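Local structure of putative acetyltransferase Sthe_0691 (Sphaerobacter thermophilus, 3SHP) at residues L61-R66 against E70-S75; A85-H90 against E107-W112; P111-E116 against L120-E125. The protein is a putative acetyltransferase that probably transfers an acetyl group from acetyl-CoA to an acceptor not yet identified, as in the GNAT family. All coordinates share one frame; numbering follows the deposited sequence.

Contact 1: residues L61-R66 against E70-S75; sequences LLAIVR and EAVVGS
Ile64 and Val73 meet methyl to methyl, with the two side chains crossing at about a right angle. Ile64 CG2 lies 3.8 Å from Val73 CG2. Val73 has its CG2 wedged between its own backbone N and carbonyl carbon, with CG1 anti to the carbonyl carbon (chi1 -59°). This sets the two methyls against different partners. Val73 CG1 meets Arg66, and the arginine also crosses the valine at about a right angle. Arg66 CB is 3.8 Å from Val73 CG1. The arginine chain then bends at chi3 and brings its guanidinium under that methyl, which sits 4.1 Å above the plane, over its centre. The charged end is held by Asp69 and by Glu21 of a second subunit.

The two strands form an antiparallel beta hairpin with a classic beta bulge. Two residues, Val73 and Gly74, stand opposite the single Ile64. Ile64 O accepts a hydrogen bond from Val73 N at 2.8 Å and a weak one from Gly74 N at 3.4 Å. Ile64 N gives its own bond to Gly74 O at 2.8 Å. Beyond the bulge, Arg66 N binds Ala71 O at 2.8 Å.

Val65 points to the other face of the sheet, together with Ala63, Val72 and Ser75. Its CG1 rests 3.6 Å from Glu70 O. Helix 98-116 packs over Ile64 and Val73, through Ala105 and Leu101. An alanine in place of Ile64 would probably leave Val73 CG2 without its methyl partner and open a gap beneath the helix at Ala105.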
loop_
_atom_site.group_PDB
_atom_site.type_symbol
_atom_site.label_atom_id
_atom_site.label_comp_id
_atom_site.label_asym_id
_atom_site.label_seq_id
_atom_site.Cartn_x
_atom_site.Cartn_y
_atom_site.Cartn_z
ATOM N N LEU A 61 -0.941 16.028 25.401
ATOM C CA LEU A 61 0.371 15.555 25.036
ATOM C C LEU A 61 1.432 16.254 25.860
ATOM O O LEU A 61 1.475 17.483 25.879
ATOM C CB LEU A 61 0.617 15.893 23.582
ATOM C CG LEU A 61 0.238 14.857 22.562
ATOM C CD1 LEU A 61 0.491 15.486 21.165
ATOM C CD2 LEU A 61 1.054 13.597 22.781
ATOM N N LEU A 62 2.283 15.467 26.517
ATOM C CA LEU A 62 3.412 15.987 27.235
ATOM C C LEU A 62 4.682 15.599 26.484
ATOM O O LEU A 62 4.834 14.439 26.077
ATOM C CB LEU A 62 3.451 15.420 28.656
ATOM C CG LEU A 62 2.269 15.735 29.592
ATOM C CD1 LEU A 62 2.487 15.091 30.943
ATOM C CD2 LEU A 62 2.074 17.257 29.758
ATOM N N ALA A 63 5.575 16.561 26.278
ATOM C CA ALA A 63 6.892 16.263 25.759
ATOM C C ALA A 63 7.770 15.752 26.875
ATOM O O ALA A 63 7.711 16.255 28.012
ATOM C CB ALA A 63 7.504 17.515 25.183
ATOM N N ILE A 64 8.605 14.773 26.569
ATOM C CA ILE A 64 9.612 14.356 27.539
ATOM C C ILE A 64 10.921 14.981 27.056
ATOM O O ILE A 64 11.348 14.745 25.915
ATOM C CB ILE A 64 9.721 12.841 27.610
ATOM C CG1 ILE A 64 8.352 12.219 27.965
ATOM C CG2 ILE A 64 10.854 12.411 28.582
ATOM C CD1 ILE A 64 8.307 10.677 27.761
ATOM N N VAL A 65 11.539 15.803 27.899
ATOM C CA VAL A 65 12.651 16.638 27.453
ATOM C C VAL A 65 13.892 16.288 28.249
ATOM O O VAL A 65 13.874 16.308 29.476
ATOM C CB VAL A 65 12.328 18.166 27.603
ATOM C CG1 VAL A 65 13.479 19.031 27.107
ATOM C CG2 VAL A 65 11.011 18.555 26.898
ATOM N N ARG A 66 14.975 15.951 27.549
ATOM C CA ARG A 66 16.224 15.663 28.230
ATOM C C ARG A 66 16.851 16.955 28.687
ATOM O O ARG A 66 17.115 17.843 27.884
ATOM C CB ARG A 66 17.195 14.879 27.342
ATOM C CG ARG A 66 18.404 14.352 28.091
ATOM C CD ARG A 66 19.174 13.333 27.285
ATOM N NE ARG A 66 19.456 13.775 25.911
ATOM C CZ ARG A 66 19.769 12.956 24.912
ATOM N NH1 ARG A 66 20.009 13.452 23.708
ATOM N NH2 ARG A 66 19.862 11.649 25.122
ATOM N N GLU A 70 18.253 19.609 26.248
ATOM C CA GLU A 70 16.932 20.139 25.879
ATOM C C GLU A 70 16.280 19.425 24.705
ATOM O O GLU A 70 15.335 19.949 24.105
ATOM C CB GLU A 70 16.994 21.644 25.599
ATOM C CG GLU A 70 17.307 22.482 26.834
ATOM C CD GLU A 70 16.135 22.512 27.790
ATOM O OE1 GLU A 70 14.991 22.512 27.301
ATOM O OE2 GLU A 70 16.344 22.532 29.020
ATOM N N ALA A 71 16.767 18.230 24.383
ATOM C CA ALA A 71 16.213 17.456 23.284
ATOM C C ALA A 71 14.891 16.830 23.701
ATOM O O ALA A 71 14.753 16.307 24.815
ATOM C CB ALA A 71 17.189 16.380 22.869
ATOM N N VAL A 72 13.916 16.880 22.801
ATOM C CA VAL A 72 12.661 16.172 23.031
ATOM C C VAL A 72 12.961 14.709 22.706
ATOM O O VAL A 72 13.252 14.387 21.543
ATOM C CB VAL A 72 11.526 16.740 22.143
ATOM C CG1 VAL A 72 10.252 15.846 22.221
ATOM C CG2 VAL A 72 11.220 18.222 22.530
ATOM N N VAL A 73 12.930 13.847 23.726
ATOM C CA VAL A 73 13.299 12.451 23.576
ATOM C C VAL A 73 12.080 11.513 23.549
ATOM O O VAL A 73 12.204 10.298 23.287
ATOM C CB VAL A 73 14.315 12.008 24.659
ATOM C CG1 VAL A 73 15.581 12.866 24.584
ATOM C CG2 VAL A 73 13.675 12.051 26.083
ATOM N N GLY A 74 10.897 12.065 23.804
ATOM C CA GLY A 74 9.705 11.278 23.687
ATOM C C GLY A 74 8.487 12.088 24.011
ATOM O O GLY A 74 8.574 13.309 24.196
ATOM N N SER A 75 7.349 11.409 24.090
ATOM C CA SER A 75 6.094 12.055 24.396
ATOM C C SER A 75 5.272 11.123 25.262
ATOM O O SER A 75 5.465 9.905 25.260
ATOM C CB SER A 75 5.331 12.368 23.107
ATOM O OG SER A 75 4.999 11.167 22.451
#

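Contact 2: residues A85-H90 against E107-W112; sequences ASLRFH and ELVVPW
Val109 reaches from the helix to two side chains of strand 85-90, and one methyl does all the touching. Its CG1 lies 4.0 Å from Leu87 CD1 and 4.3 Å from Phe89 CZ. The valine has CG1 between its backbone N and carbonyl carbon (chi1 78°), and CG2 anti to the N. It is this first torsion that puts CG1 at both strand residues.

Leu87 holds its CG in the equivalent place on its own backbone (chi1 54°). Its CD1 branch is the one that meets the valine. The two side chains slide past each other in opposite directions, so they meet alongside. Phe89 behaves differently. Its ring presents an edge to the helix, and Val109 CG1 sits at that edge, near the ring plane. The methyl is therefore not stacked on the aromatic face.

Leu87 and Phe89 are two residues apart and point to the same side of the strand. They join the strand to helix 98-116 within a beta-alpha-beta unit. Phe89 also packs on Ala105 and Leu106 of this helix, and Leu87 on Cys76 of the neighbouring strand. The helix is kinked at Pro111, two residues after Val109.

The segments bury 77 Å² between them, and their closest CA atoms, those of Leu87 and Val109, are 9.9 Å apart. Every touching atom is carbon. The attachment thus rests on hydrophobic packing, without a directional bond to fix its register.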
loop_
_atom_site.group_PDB
_atom_site.type_symbol
_atom_site.label_atom_id
_atom_site.label_comp_id
_atom_site.label_asym_id
_atom_site.label_seq_id
_atom_site.Cartn_x
_atom_site.Cartn_y
_atom_site.Cartn_z
ATOM N N ALA A 85 -7.851 8.118 33.592
ATOM C CA ALA A 85 -6.737 8.618 32.813
ATOM C C ALA A 85 -6.031 7.422 32.201
ATOM O O ALA A 85 -5.715 6.464 32.908
ATOM C CB ALA A 85 -5.784 9.383 33.682
ATOM N N SER A 86 -5.820 7.478 30.886
ATOM C CA SER A 86 -5.150 6.433 30.138
ATOM C C SER A 86 -3.957 7.056 29.426
ATOM O O SER A 86 -4.043 8.180 28.935
ATOM C CB SER A 86 -6.117 5.814 29.125
ATOM O OG SER A 86 -7.275 5.328 29.786
ATOM N N LEU A 87 -2.849 6.333 29.363
ATOM C CA LEU A 87 -1.633 6.877 28.765
ATOM C C LEU A 87 -0.682 5.851 28.186
ATOM O O LEU A 87 -0.669 4.681 28.583
ATOM C CB LEU A 87 -0.861 7.729 29.756
ATOM C CG LEU A 87 -0.492 7.123 31.088
ATOM C CD1 LEU A 87 0.879 7.631 31.493
ATOM C CD2 LEU A 87 -1.556 7.499 32.140
ATOM N N ARG A 88 0.110 6.323 27.245
ATOM C CA ARG A 88 1.130 5.521 26.606
ATOM C C ARG A 88 2.288 6.448 26.256
ATOM O O ARG A 88 2.118 7.669 26.195
ATOM C CB ARG A 88 0.560 4.804 25.359
ATOM C CG ARG A 88 0.361 5.633 24.069
ATOM C CD ARG A 88 0.252 4.712 22.780
ATOM N NE ARG A 88 -0.874 3.771 22.876
ATOM C CZ ARG A 88 -2.134 4.050 22.526
ATOM N NH1 ARG A 88 -3.095 3.138 22.697
ATOM N NH2 ARG A 88 -2.443 5.241 22.008
ATOM N N PHE A 89 3.458 5.880 26.048
ATOM C CA PHE A 89 4.655 6.670 25.791
ATOM C C PHE A 89 5.145 6.341 24.398
ATOM O O PHE A 89 5.008 5.199 23.949
ATOM C CB PHE A 89 5.760 6.323 26.798
ATOM C CG PHE A 89 5.387 6.600 28.228
ATOM C CD1 PHE A 89 5.633 7.842 28.797
ATOM C CD2 PHE A 89 4.778 5.621 29.000
ATOM C CE1 PHE A 89 5.289 8.107 30.117
ATOM C CE2 PHE A 89 4.415 5.875 30.324
ATOM C CZ PHE A 89 4.683 7.125 30.891
ATOM N N HIS A 90 5.718 7.335 23.731
ATOM C CA HIS A 90 6.328 7.160 22.424
ATOM C C HIS A 90 7.730 7.734 22.564
ATOM O O HIS A 90 7.870 8.938 22.710
ATOM C CB HIS A 90 5.576 7.945 21.347
ATOM C CG HIS A 90 4.152 7.530 21.152
ATOM N ND1 HIS A 90 3.788 6.477 20.336
ATOM C CD2 HIS A 90 2.997 8.036 21.650
ATOM C CE1 HIS A 90 2.472 6.346 20.350
ATOM N NE2 HIS A 90 1.968 7.285 21.134
ATOM N N GLU A 107 7.644 7.795 36.385
ATOM C CA GLU A 107 7.785 8.215 37.788
ATOM C C GLU A 107 7.270 9.626 38.012
ATOM O O GLU A 107 6.687 9.913 39.053
ATOM C CB GLU A 107 9.246 8.158 38.251
ATOM C CG GLU A 107 9.789 6.754 38.392
ATOM C CD GLU A 107 11.260 6.705 38.805
ATOM O OE1 GLU A 107 12.017 7.687 38.584
ATOM O OE2 GLU A 107 11.661 5.654 39.346
ATOM N N LEU A 108 7.516 10.501 37.047
ATOM C CA LEU A 108 7.133 11.903 37.144
ATOM C C LEU A 108 5.653 12.113 36.945
ATOM O O LEU A 108 5.047 12.860 37.697
ATOM C CB LEU A 108 7.907 12.767 36.133
ATOM C CG LEU A 108 9.442 12.662 36.266
ATOM C CD1 LEU A 108 10.112 13.548 35.254
ATOM C CD2 LEU A 108 9.921 12.991 37.686
ATOM N N VAL A 109 5.079 11.469 35.935
ATOM C CA VAL A 109 3.710 11.773 35.523
ATOM C C VAL A 109 2.652 11.163 36.463
ATOM O O VAL A 109 1.613 11.768 36.672
ATOM C CB VAL A 109 3.445 11.380 34.028
ATOM C CG1 VAL A 109 3.234 9.896 33.882
ATOM C CG2 VAL A 109 2.231 12.120 33.476
ATOM N N VAL A 110 2.923 9.997 37.051
ATOM C CA VAL A 110 1.921 9.330 37.910
ATOM C C VAL A 110 1.519 10.130 39.162
ATOM O O VAL A 110 0.320 10.359 39.399
ATOM C CB VAL A 110 2.304 7.850 38.247
ATOM C CG1 VAL A 110 1.317 7.236 39.293
ATOM C CG2 VAL A 110 2.283 7.014 36.993
ATOM N N PRO A 111 2.500 10.601 39.954
ATOM C CA PRO A 111 2.059 11.339 41.140
ATOM C C PRO A 111 1.267 12.600 40.773
ATOM O O PRO A 111 0.323 12.965 41.506
ATOM C CB PRO A 111 3.371 11.732 41.838
ATOM C CG PRO A 111 4.421 10.834 41.248
ATOM C CD PRO A 111 3.969 10.576 39.834
ATOM N N TRP A 112 1.651 13.258 39.673
ATOM C CA TRP A 112 0.909 14.407 39.147
ATOM C C TRP A 112 -0.543 14.007 38.803
ATOM O O TRP A 112 -1.490 14.734 39.130
ATOM C CB TRP A 112 1.617 15.036 37.934
ATOM C CG TRP A 112 0.764 16.023 37.193
ATOM C CD1 TRP A 112 0.360 17.251 37.637
ATOM C CD2 TRP A 112 0.190 15.868 35.882
ATOM N NE1 TRP A 112 -0.430 17.864 36.694
ATOM C CE2 TRP A 112 -0.550 17.041 35.607
ATOM C CE3 TRP A 112 0.232 14.854 34.913
ATOM C CZ2 TRP A 112 -1.246 17.232 34.397
ATOM C CZ3 TRP A 112 -0.469 15.044 33.713
ATOM C CH2 TRP A 112 -1.212 16.220 33.481
#

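Contact 3: residues P111-E116 against L120-E125; sequences PWLRDE and LVITVE
The C-terminal part of helix 98-116 passes over the start of strand 121-127, with the CA atoms of Leu113 and Ile122 8.0 Å apart. These segments are the second half of a beta-alpha-beta unit, where the chain leaves helix 98-116 and, after a short loop, enters strand 121-127. The arrangement is consistent with a GNAT-type acetyltransferase fold.

Ile122 carries the strand side. Its CB points toward the helix, and CG1 is anti to the carbonyl carbon, beside the backbone N (chi1 -58°). The chain ends in CD1, which touches two consecutive helix residues. Leu113 is buried and points toward the strand. Its CB lies 4.2 Å from Ile122 CD1, while its own branch reaches on to Leu87 and Phe80 of other strands.

Arg114 is exposed and comes in from the flank. It crosses the isoleucine at about a right angle, and its aliphatic part makes the contact. The chain is extended from CG to NE, which carries the guanidinium beyond the isoleucine. NH1 is hydrogen-bonded to Ala140 O, away from the isoleucine. The nearest approach of the two segments is Arg114 CG to Ile122 CD1, at 3.6 Å.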
loop_
_atom_site.group_PDB
_atom_site.type_symbol
_atom_site.label_atom_id
_atom_site.label_comp_id
_atom_site.label_asym_id
_atom_site.label_seq_id
_atom_site.Cartn_x
_atom_site.Cartn_y
_atom_site.Cartn_z
ATOM N N PRO A 111 2.500 10.601 39.954
ATOM C CA PRO A 111 2.059 11.339 41.140
ATOM C C PRO A 111 1.267 12.600 40.773
ATOM O O PRO A 111 0.323 12.965 41.506
ATOM C CB PRO A 111 3.371 11.732 41.838
ATOM C CG PRO A 111 4.421 10.834 41.248
ATOM C CD PRO A 111 3.969 10.576 39.834
ATOM N N TRP A 112 1.651 13.258 39.673
ATOM C CA TRP A 112 0.909 14.407 39.147
ATOM C C TRP A 112 -0.543 14.007 38.803
ATOM O O TRP A 112 -1.490 14.734 39.130
ATOM C CB TRP A 112 1.617 15.036 37.934
ATOM C CG TRP A 112 0.764 16.023 37.193
ATOM C CD1 TRP A 112 0.360 17.251 37.637
ATOM C CD2 TRP A 112 0.190 15.868 35.882
ATOM N NE1 TRP A 112 -0.430 17.864 36.694
ATOM C CE2 TRP A 112 -0.550 17.041 35.607
ATOM C CE3 TRP A 112 0.232 14.854 34.913
ATOM C CZ2 TRP A 112 -1.246 17.232 34.397
ATOM C CZ3 TRP A 112 -0.469 15.044 33.713
ATOM C CH2 TRP A 112 -1.212 16.220 33.481
ATOM N N LEU A 113 -0.701 12.853 38.161
ATOM C CA LEU A 113 -2.019 12.345 37.783
ATOM C C LEU A 113 -2.907 12.052 39.003
ATOM O O LEU A 113 -4.095 12.399 39.004
ATOM C CB LEU A 113 -1.902 11.100 36.875
ATOM C CG LEU A 113 -1.623 11.314 35.376
ATOM C CD1 LEU A 113 -1.605 9.979 34.617
ATOM C CD2 LEU A 113 -2.613 12.263 34.697
ATOM N N ARG A 114 -2.333 11.430 40.035
ATOM C CA ARG A 114 -3.079 11.136 41.266
ATOM C C ARG A 114 -3.488 12.396 42.019
ATOM O O ARG A 114 -4.618 12.482 42.494
ATOM C CB ARG A 114 -2.296 10.221 42.211
ATOM C CG ARG A 114 -1.988 8.791 41.691
ATOM C CD ARG A 114 -1.393 7.971 42.862
ATOM N NE ARG A 114 -0.884 6.627 42.551
ATOM C CZ ARG A 114 -1.606 5.503 42.586
ATOM N NH1 ARG A 114 -1.012 4.352 42.344
ATOM N NH2 ARG A 114 -2.912 5.516 42.854
ATOM N N ASP A 115 -2.585 13.370 42.122
ATOM C CA ASP A 115 -2.841 14.572 42.928
ATOM C C ASP A 115 -3.696 15.640 42.242
ATOM O O ASP A 115 -4.616 16.194 42.850
ATOM C CB ASP A 115 -1.539 15.244 43.384
ATOM C CG ASP A 115 -0.670 14.351 44.256
ATOM O OD1 ASP A 115 -1.184 13.370 44.823
ATOM O OD2 ASP A 115 0.542 14.644 44.371
ATOM N N GLU A 116 -3.365 15.970 40.998
ATOM C CA GLU A 116 -3.948 17.164 40.374
ATOM C C GLU A 116 -5.307 16.913 39.703
ATOM O O GLU A 116 -5.896 17.823 39.097
ATOM C CB GLU A 116 -2.938 17.814 39.415
ATOM C CG GLU A 116 -1.859 18.621 40.135
ATOM C CD GLU A 116 -2.456 19.657 41.091
ATOM O OE1 GLU A 116 -2.910 20.727 40.613
ATOM O OE2 GLU A 116 -2.477 19.400 42.321
ATOM N N LEU A 120 -10.468 7.805 39.462
ATOM C CA LEU A 120 -10.694 6.524 40.109
ATOM C C LEU A 120 -9.849 5.446 39.403
ATOM O O LEU A 120 -9.618 4.381 39.984
ATOM C CB LEU A 120 -12.198 6.178 40.123
ATOM C CG LEU A 120 -13.065 7.231 40.852
ATOM C CD1 LEU A 120 -14.572 6.901 40.865
ATOM C CD2 LEU A 120 -12.568 7.484 42.290
ATOM N N VAL A 121 -9.373 5.738 38.180
ATOM C CA VAL A 121 -8.613 4.765 37.361
ATOM C C VAL A 121 -7.489 5.422 36.563
ATOM O O VAL A 121 -7.695 6.451 35.899
ATOM C CB VAL A 121 -9.519 4.005 36.363
ATOM C CG1 VAL A 121 -8.803 2.798 35.789
ATOM C CG2 VAL A 121 -10.805 3.561 37.025
ATOM N N ILE A 122 -6.299 4.833 36.661
ATOM C CA ILE A 122 -5.133 5.204 35.859
ATOM C C ILE A 122 -4.692 3.946 35.125
ATOM O O ILE A 122 -4.567 2.880 35.745
ATOM C CB ILE A 122 -3.960 5.712 36.744
ATOM C CG1 ILE A 122 -4.396 6.921 37.581
ATOM C CG2 ILE A 122 -2.743 6.084 35.895
ATOM C CD1 ILE A 122 -3.300 7.475 38.560
ATOM N N THR A 123 -4.453 4.079 33.820
ATOM C CA THR A 123 -4.260 2.944 32.935
ATOM C C THR A 123 -3.062 3.280 32.033
ATOM O O THR A 123 -3.064 4.313 31.335
ATOM C CB THR A 123 -5.557 2.664 32.105
ATOM O OG1 THR A 123 -6.656 2.403 32.989
ATOM C CG2 THR A 123 -5.405 1.462 31.181
ATOM N N VAL A 124 -2.044 2.423 32.077
ATOM C CA VAL A 124 -0.777 2.650 31.372
ATOM C C VAL A 124 -0.367 1.426 30.538
ATOM O O VAL A 124 -0.342 0.292 31.043
ATOM C CB VAL A 124 0.373 2.967 32.364
ATOM C CG1 VAL A 124 1.616 3.455 31.624
ATOM C CG2 VAL A 124 -0.074 4.024 33.409
ATOM N N GLU A 125 -0.006 1.661 29.282
ATOM C CA GLU A 125 0.533 0.616 28.402
ATOM C C GLU A 125 2.027 0.482 28.651
ATOM O O GLU A 125 2.756 1.509 28.637
ATOM C CB GLU A 125 0.330 0.991 26.932
ATOM C CG GLU A 125 -1.106 1.035 26.470
ATOM C CD GLU A 125 -1.229 1.102 24.918
ATOM O OE1 GLU A 125 -0.201 1.352 24.235
ATOM O OE2 GLU A 125 -2.357 0.913 24.394
#

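How the contacts relate
Contact 1 comes first along the chain, then contact 2, and contact 3 begins on Pro111 and Trp112, where contact 2 ends. The centres of contacts 1 and 2 are about 13 Å apart, those of 2 and 3 about 7 Å, and those of 1 and 3 about 19 Å. All three reach one mixed sheet. Strands 72-80 and 84-91 are antiparallel neighbours in it, and 84-91 pairs in parallel with 121-127. Helix 98-116 serves contacts 2 and 3. It also lies over contact 1, where Leu62 packs on Val109 and Trp112. One helix thus spans the sheet from the hairpin to strand 121-127, tying the hairpin and the parallel pair 84-91/121-127 into one packed layer.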